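Local coordinates for geranyltranstransferase (Campylobacter jejuni, PDB 3NPK) that makes farnesyl diphosphate by adding isopentenyl diphosphate to geranyl diphosphate with release of pyrophosphate, as a trans-prenyltransferase of the polyprenyl synthetase family, at the interface of chains A and B. Sequence-based numbering; all coordinates share one arbitrary frame. Chains: chain A/B, Geranyltranstransferase.

Contact 1: the interface of chains A and B. Residues chain A 85, 148, 151-153, 155; chain B 24, 27, 104, 108.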
loop_
_atom_site.group_PDB
_atom_site.type_symbol
_atom_site.label_atom_id
_atom_site.label_comp_id
_atom_site.label_asym_id
_atom_site.label_seq_id
_atom_site.Cartn_x
_atom_site.Cartn_y
_atom_site.Cartn_z
HETATM N N MSE A 85 -3.703 -17.459 6.492
HETATM C CA MSE A 85 -5.099 -17.050 6.464
HETATM C C MSE A 85 -5.985 -18.122 5.849
HETATM O O MSE A 85 -6.205 -19.159 6.488
HETATM C CB MSE A 85 -5.253 -15.669 5.825
HETATM C CG MSE A 85 -4.750 -14.602 6.792
HETATM SE SE MSE A 85 -4.966 -12.771 6.233
HETATM C CE MSE A 85 -3.227 -12.470 5.439
ATOM N N VAL A 148 -8.779 -3.795 5.547
ATOM C CA VAL A 148 -7.830 -4.512 6.393
ATOM C C VAL A 148 -8.388 -4.854 7.774
ATOM O O VAL A 148 -8.187 -5.970 8.259
ATOM C CB VAL A 148 -6.477 -3.796 6.512
ATOM C CG1 VAL A 148 -5.537 -4.605 7.451
ATOM C CG2 VAL A 148 -5.847 -3.617 5.104
ATOM N N GLN A 151 -10.754 -7.774 7.292
ATOM C CA GLN A 151 -10.056 -9.051 7.197
ATOM C C GLN A 151 -9.464 -9.512 8.537
ATOM O O GLN A 151 -9.534 -10.705 8.880
ATOM C CB GLN A 151 -8.947 -8.980 6.143
ATOM C CG GLN A 151 -8.151 -10.277 5.984
ATOM C CD GLN A 151 -8.962 -11.505 5.500
ATOM O OE1 GLN A 151 -10.191 -11.489 5.422
ATOM N NE2 GLN A 151 -8.245 -12.591 5.195
ATOM N N ALA A 152 -8.909 -8.582 9.312
ATOM C CA ALA A 152 -8.361 -8.957 10.623
ATOM C C ALA A 152 -9.469 -9.522 11.513
ATOM O O ALA A 152 -9.283 -10.530 12.213
ATOM C CB ALA A 152 -7.689 -7.751 11.301
ATOM N N ILE A 153 -10.626 -8.866 11.491
ATOM C CA ILE A 153 -11.761 -9.344 12.269
ATOM C C ILE A 153 -12.235 -10.710 11.753
ATOM O O ILE A 153 -12.473 -11.637 12.537
ATOM C CB ILE A 153 -12.887 -8.302 12.253
ATOM C CG1 ILE A 153 -12.471 -7.125 13.139
ATOM C CG2 ILE A 153 -14.229 -8.900 12.728
ATOM C CD1 ILE A 153 -13.398 -5.909 13.059
ATOM N N CYS A 155 -10.567 -13.045 10.197
ATOM C CA CYS A 155 -9.613 -14.076 10.586
ATOM C C CYS A 155 -9.664 -14.376 12.077
ATOM O O CYS A 155 -9.714 -15.545 12.483
ATOM C CB CYS A 155 -8.195 -13.667 10.203
ATOM S SG CYS A 155 -7.952 -13.642 8.418
ATOM N N HIS B 24 -12.166 -5.568 17.491
ATOM C CA HIS B 24 -10.957 -6.393 17.442
ATOM C C HIS B 24 -10.168 -6.141 18.735
ATOM O O HIS B 24 -9.868 -4.999 19.055
ATOM C CB HIS B 24 -10.089 -6.060 16.227
ATOM C CG HIS B 24 -9.041 -7.090 15.962
ATOM N ND1 HIS B 24 -8.010 -7.341 16.843
ATOM C CD2 HIS B 24 -8.884 -7.961 14.934
ATOM C CE1 HIS B 24 -7.248 -8.305 16.358
ATOM N NE2 HIS B 24 -7.756 -8.701 15.203
ATOM N N PHE B 27 -5.933 -5.216 17.532
ATOM C CA PHE B 27 -5.346 -4.701 16.292
ATOM C C PHE B 27 -4.668 -3.344 16.464
ATOM O O PHE B 27 -3.585 -3.119 15.923
ATOM C CB PHE B 27 -6.339 -4.654 15.136
ATOM C CG PHE B 27 -5.673 -4.666 13.777
ATOM C CD1 PHE B 27 -5.136 -5.841 13.271
ATOM C CD2 PHE B 27 -5.592 -3.516 13.013
ATOM C CE1 PHE B 27 -4.532 -5.877 12.030
ATOM C CE2 PHE B 27 -4.991 -3.534 11.749
ATOM C CZ PHE B 27 -4.460 -4.722 11.256
ATOM N N THR B 104 -0.855 -13.979 10.882
ATOM C CA THR B 104 -1.936 -13.207 10.264
ATOM C C THR B 104 -1.861 -11.746 10.678
ATOM O O THR B 104 -1.921 -10.853 9.838
ATOM C CB THR B 104 -3.323 -13.784 10.628
ATOM O OG1 THR B 104 -3.476 -15.047 9.982
ATOM C CG2 THR B 104 -4.445 -12.847 10.152
ATOM N N LEU B 108 -1.145 -8.532 8.284
ATOM C CA LEU B 108 -2.172 -7.508 8.124
ATOM C C LEU B 108 -1.745 -6.150 8.672
ATOM O O LEU B 108 -2.090 -5.121 8.091
ATOM C CB LEU B 108 -3.506 -7.955 8.741
ATOM C CG LEU B 108 -4.164 -9.143 8.024
ATOM C CD1 LEU B 108 -5.475 -9.496 8.711
ATOM C CD2 LEU B 108 -4.424 -8.808 6.545
HETATM O O HOH W 1 -6.462 -10.480 13.565
#
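B:Leu108 lies against A:Ala152 on helix 147-156 of the partner chain. Its CD1 methyl comes to 3.5 Å from A:Ala152 CA, close to the helix backbone itself. The small alanine side chain probably allows this approach. The other methyl, CD2, turns toward the selenium and CE of A:Met85, a selenomethionine here. With chi2 at -180°, CD1 is anti to CA and points at A:Ala152. The CG of A:Gln151 crosses the leucine at about a right angle and touches both methyls.

A:Ala152 CB sits over the CD1-CE1 rim of one face of the B:Phe27 ring, 3.7 Å from CE1. A:Val148 CG1 packs on B:Phe27 CZ and lies 3.5 Å from the backbone O of B:Leu108. One turn before B:Leu108, B:Thr104 sets its CG2 methyl between A:Met85 CG and A:Cys155 CB, 3.8 Å from the latter. Its OG1, at chi1 -69°, lies 3.5 Å from A:Met85 CG, which leaves CG2 toward A:Cys155.

B:His24 adds a polar link through water. Its NE2 bonds water 1 at 2.7 Å, nearly straight at 169°, with the water in the ring plane. The same water lies 3.1 Å from A:Ala152 O. Behind the imidazole, B:Phe27 CB lies over the rim of one face and may limit its tilt.

The patch joins helix 147-156 and the loop residue A:Met85 of one subunit to helix 103-122, the start of helix 27-37 and the loop before it in the other.

Contact 2: the interface of chains A and B. Residues chain A 118, 122, 131-132, 135; chain B 132, 135.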
loop_
_atom_site.group_PDB
_atom_site.type_symbol
_atom_site.label_atom_id
_atom_site.label_comp_id
_atom_site.label_asym_id
_atom_site.label_seq_id
_atom_site.Cartn_x
_atom_site.Cartn_y
_atom_site.Cartn_z
ATOM N N PHE A 118 -1.209 2.973 -5.610
ATOM C CA PHE A 118 -1.007 4.396 -5.378
ATOM C C PHE A 118 -0.094 5.056 -6.401
ATOM O O PHE A 118 -0.304 6.221 -6.753
ATOM C CB PHE A 118 -0.610 4.646 -3.926
ATOM C CG PHE A 118 -1.675 4.206 -2.993
ATOM C CD1 PHE A 118 -2.820 4.960 -2.870
ATOM C CD2 PHE A 118 -1.621 2.961 -2.363
ATOM C CE1 PHE A 118 -3.864 4.534 -2.059
ATOM C CE2 PHE A 118 -2.665 2.522 -1.570
ATOM C CZ PHE A 118 -3.794 3.302 -1.426
ATOM N N SER A 122 -1.519 8.024 -8.723
ATOM C CA SER A 122 -0.842 9.315 -8.695
ATOM C C SER A 122 -0.401 9.778 -10.087
ATOM O O SER A 122 -0.204 10.976 -10.303
ATOM C CB SER A 122 0.333 9.294 -7.717
ATOM O OG SER A 122 1.416 8.507 -8.187
ATOM N N LYS A 131 -6.897 13.741 -7.966
ATOM C CA LYS A 131 -6.098 12.572 -7.611
ATOM C C LYS A 131 -5.906 12.448 -6.096
ATOM O O LYS A 131 -5.936 11.334 -5.562
ATOM C CB LYS A 131 -4.764 12.560 -8.369
ATOM C CG LYS A 131 -4.985 12.405 -9.879
ATOM C CD LYS A 131 -3.678 12.096 -10.627
ATOM C CE LYS A 131 -2.723 13.279 -10.666
ATOM N NZ LYS A 131 -1.573 13.018 -11.596
ATOM N N ILE A 132 -5.732 13.577 -5.406
ATOM C CA ILE A 132 -5.613 13.539 -3.944
ATOM C C ILE A 132 -6.911 13.026 -3.315
ATOM O O ILE A 132 -6.875 12.185 -2.415
ATOM C CB ILE A 132 -5.197 14.915 -3.357
ATOM C CG1 ILE A 132 -3.733 15.190 -3.705
ATOM C CG2 ILE A 132 -5.421 14.963 -1.846
ATOM C CD1 ILE A 132 -2.750 14.230 -3.067
ATOM N N ILE A 135 -7.020 9.252 -3.888
ATOM C CA ILE A 135 -6.077 8.551 -3.011
ATOM C C ILE A 135 -6.613 8.481 -1.572
ATOM O O ILE A 135 -6.500 7.443 -0.913
ATOM C CB ILE A 135 -4.691 9.195 -3.087
ATOM C CG1 ILE A 135 -4.105 8.899 -4.481
ATOM C CG2 ILE A 135 -3.786 8.677 -1.957
ATOM C CD1 ILE A 135 -2.938 9.780 -4.862
ATOM N N ILE B 132 1.036 15.174 -4.521
ATOM C CA ILE B 132 1.118 14.203 -5.611
ATOM C C ILE B 132 2.578 13.850 -5.938
ATOM O O ILE B 132 2.896 12.685 -6.152
ATOM C CB ILE B 132 0.354 14.671 -6.869
ATOM C CG1 ILE B 132 -1.161 14.604 -6.627
ATOM C CG2 ILE B 132 0.764 13.843 -8.114
ATOM C CD1 ILE B 132 -1.678 13.166 -6.368
ATOM N N ILE B 135 3.797 11.492 -3.222
ATOM C CA ILE B 135 3.224 10.155 -3.376
ATOM C C ILE B 135 3.905 9.380 -4.507
ATOM O O ILE B 135 4.228 8.200 -4.355
ATOM C CB ILE B 135 1.701 10.223 -3.556
ATOM C CG1 ILE B 135 1.079 10.711 -2.242
ATOM C CG2 ILE B 135 1.128 8.869 -4.005
ATOM C CD1 ILE B 135 -0.353 11.199 -2.380
#
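A:Ile132 and B:Ile132 meet at the centre of this patch, their CD1 methyls 3.6 Å apart. The two side chains slide past each other in opposite directions, and each CD1 also touches the other's CG1. In both chains chi2 is bent, near -65°, which keeps each side chain compact as the two pass side by side. The A:Ile135 and B:Ile135 side chains reach toward each other tip to tip, with 3.9 Å between their CD1 atoms. Here chi2 is near anti (163° in A:Ile135), and the longer reach brings the ends together. Each Ile135 CD1 also touches the Ile132 CD1 of the other chain. The four end methyls thus form one apolar cluster.

Farther out, B:Ile132 CD1 packs 3.7 Å from A:Lys131 CB. Its CG2 branch faces the backbone O of A:Ser122. B:Ile135 uses CG2 against A:Ser122 CB at 3.8 Å, near the A:Phe118 carbonyl.

At the rim, the A:Lys131 amine NZ bonds A:Ser122 O at 2.8 Å. The amine sits above the carbonyl plane, 43° out of it. The bond ties helix 128-142 to the end of helix 103-122 within chain A. It may help fix the surface that B:Ile132 meets. A:Ser122 OG makes a weak bond back to A:Phe118 O.

The patch pairs the two copies of helix 128-142 across the two-fold axis. It probably supports the homodimer common in this enzyme family.

Contact 3: the interface of chains A and B. Residues chain A 153, 157, 162, 166, 169; chain B 21-23.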
loop_
_atom_site.group_PDB
_atom_site.type_symbol
_atom_site.label_atom_id
_atom_site.label_comp_id
_atom_site.label_asym_id
_atom_site.label_seq_id
_atom_site.Cartn_x
_atom_site.Cartn_y
_atom_site.Cartn_z
ATOM N N ILE A 153 -10.626 -8.866 11.491
ATOM C CA ILE A 153 -11.761 -9.344 12.269
ATOM C C ILE A 153 -12.235 -10.710 11.753
ATOM O O ILE A 153 -12.473 -11.637 12.537
ATOM C CB ILE A 153 -12.887 -8.302 12.253
ATOM C CG1 ILE A 153 -12.471 -7.125 13.139
ATOM C CG2 ILE A 153 -14.229 -8.900 12.728
ATOM C CD1 ILE A 153 -13.398 -5.909 13.059
ATOM N N PHE A 157 -12.050 -13.887 14.317
ATOM C CA PHE A 157 -13.318 -14.387 14.851
ATOM C C PHE A 157 -13.892 -15.557 14.052
ATOM O O PHE A 157 -15.025 -15.976 14.279
ATOM C CB PHE A 157 -14.347 -13.243 14.984
ATOM C CG PHE A 157 -13.969 -12.210 16.014
ATOM C CD1 PHE A 157 -14.284 -12.409 17.354
ATOM C CD2 PHE A 157 -13.308 -11.039 15.652
ATOM C CE1 PHE A 157 -13.944 -11.464 18.321
ATOM C CE2 PHE A 157 -12.977 -10.090 16.607
ATOM C CZ PHE A 157 -13.285 -10.299 17.947
ATOM N N LEU A 162 -20.020 -14.392 16.898
ATOM C CA LEU A 162 -20.288 -12.979 16.651
ATOM C C LEU A 162 -21.771 -12.696 16.789
ATOM O O LEU A 162 -22.607 -13.553 16.483
ATOM C CB LEU A 162 -19.867 -12.595 15.230
ATOM C CG LEU A 162 -18.368 -12.623 14.958
ATOM C CD1 LEU A 162 -18.055 -12.173 13.546
ATOM C CD2 LEU A 162 -17.621 -11.780 15.999
ATOM N N GLU A 166 -21.970 -7.306 15.055
ATOM C CA GLU A 166 -20.556 -7.575 14.811
ATOM C C GLU A 166 -20.322 -8.171 13.426
ATOM O O GLU A 166 -19.373 -7.795 12.724
ATOM C CB GLU A 166 -20.002 -8.508 15.888
ATOM C CG GLU A 166 -19.785 -7.768 17.189
ATOM C CD GLU A 166 -19.500 -8.679 18.364
ATOM O OE1 GLU A 166 -19.807 -9.892 18.293
ATOM O OE2 GLU A 166 -18.967 -8.164 19.367
ATOM N N PHE A 169 -20.666 -5.443 10.946
ATOM C CA PHE A 169 -19.457 -4.609 10.977
ATOM C C PHE A 169 -18.346 -5.275 10.164
ATOM O O PHE A 169 -17.680 -4.639 9.329
ATOM C CB PHE A 169 -19.013 -4.395 12.439
ATOM C CG PHE A 169 -17.836 -3.449 12.605
ATOM C CD1 PHE A 169 -16.534 -3.882 12.344
ATOM C CD2 PHE A 169 -18.027 -2.130 13.040
ATOM C CE1 PHE A 169 -15.453 -3.029 12.504
ATOM C CE2 PHE A 169 -16.941 -1.280 13.209
ATOM C CZ PHE A 169 -15.652 -1.732 12.938
ATOM N N GLU B 21 -11.443 2.392 15.375
ATOM C CA GLU B 21 -12.355 1.907 16.403
ATOM C C GLU B 21 -13.008 0.599 15.949
ATOM O O GLU B 21 -13.641 0.548 14.904
ATOM C CB GLU B 21 -13.421 2.959 16.720
ATOM C CG GLU B 21 -14.274 2.596 17.944
ATOM C CD GLU B 21 -15.276 3.679 18.316
ATOM O OE1 GLU B 21 -16.174 3.980 17.495
ATOM O OE2 GLU B 21 -15.174 4.226 19.436
ATOM N N SER B 22 -12.852 -0.471 16.723
ATOM C CA SER B 22 -13.512 -1.734 16.378
ATOM C C SER B 22 -13.501 -2.657 17.579
ATOM O O SER B 22 -12.866 -2.357 18.588
ATOM C CB SER B 22 -12.818 -2.436 15.203
ATOM O OG SER B 22 -11.751 -3.247 15.672
ATOM N N PHE B 23 -14.187 -3.791 17.452
ATOM C CA PHE B 23 -14.229 -4.780 18.524
ATOM C C PHE B 23 -13.086 -5.795 18.425
ATOM O O PHE B 23 -13.037 -6.777 19.187
ATOM C CB PHE B 23 -15.596 -5.479 18.586
ATOM C CG PHE B 23 -15.975 -6.197 17.319
ATOM C CD1 PHE B 23 -16.661 -5.540 16.303
ATOM C CD2 PHE B 23 -15.656 -7.539 17.146
ATOM C CE1 PHE B 23 -17.015 -6.200 15.140
ATOM C CE2 PHE B 23 -15.999 -8.204 15.971
ATOM C CZ PHE B 23 -16.672 -7.531 14.962
#
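The loop ahead of helix 27-37 of chain B reaches across to chain A and inserts B:Phe23 between helices 147-156 and 164-189. The ring is held on both faces. A:Glu166 CG lies over the centre of one face, 3.7 Å from the centroid, as a CH-pi contact. The glutamate chain extends beyond CG, and its carboxylate runs along the ring with the planes 28° apart. On the opposite face, A:Ile153 CD1 sits toward the rim. A:Ile153 CG2 comes to 3.6 Å from B:Phe23 CZ.

B:Phe23 turns its CD1-CE1 edge to a face of A:Phe169, with the planes 67° apart and the centroids 5.5 Å apart. The CE2 corner of B:Phe23 points onto the rim of one face of A:Phe157, 3.6 Å from CE2 of that ring. A:Leu162 CD2 closes in on the same corner. B:Phe23 CG stands between the backbone N and the carbonyl carbon (chi1 59°), which sets the ring over its own main chain and toward chain A. Along the loop, A:Phe169 CZ lies 3.7 Å from B:Ser22 CB and 3.6 Å from B:Glu21 O.

The pocket is built from the end of helix 147-156, the loop after it and the first turns of helix 164-189.

Contacts 1 and 3 are neighbours, with their C-alpha centres about 10 Å apart. They share A:Ile153, and helix 147-156 of chain A serves both. In chain B, consecutive residues of the loop ahead of helix 27-37 pass from contact 3 into contact 1. Contact 2 lies, C-alpha centre to centre, about 26 Å from contact 1 and about 30 Å from contact 3. Helix 103-122 links it to contact 1, with chain B supplying that helix in contact 1 and chain A in contact 2. By the two-fold symmetry each contact has a twin. The subunits are thus joined at well-separated places, consistent with the homodimer typical of the family.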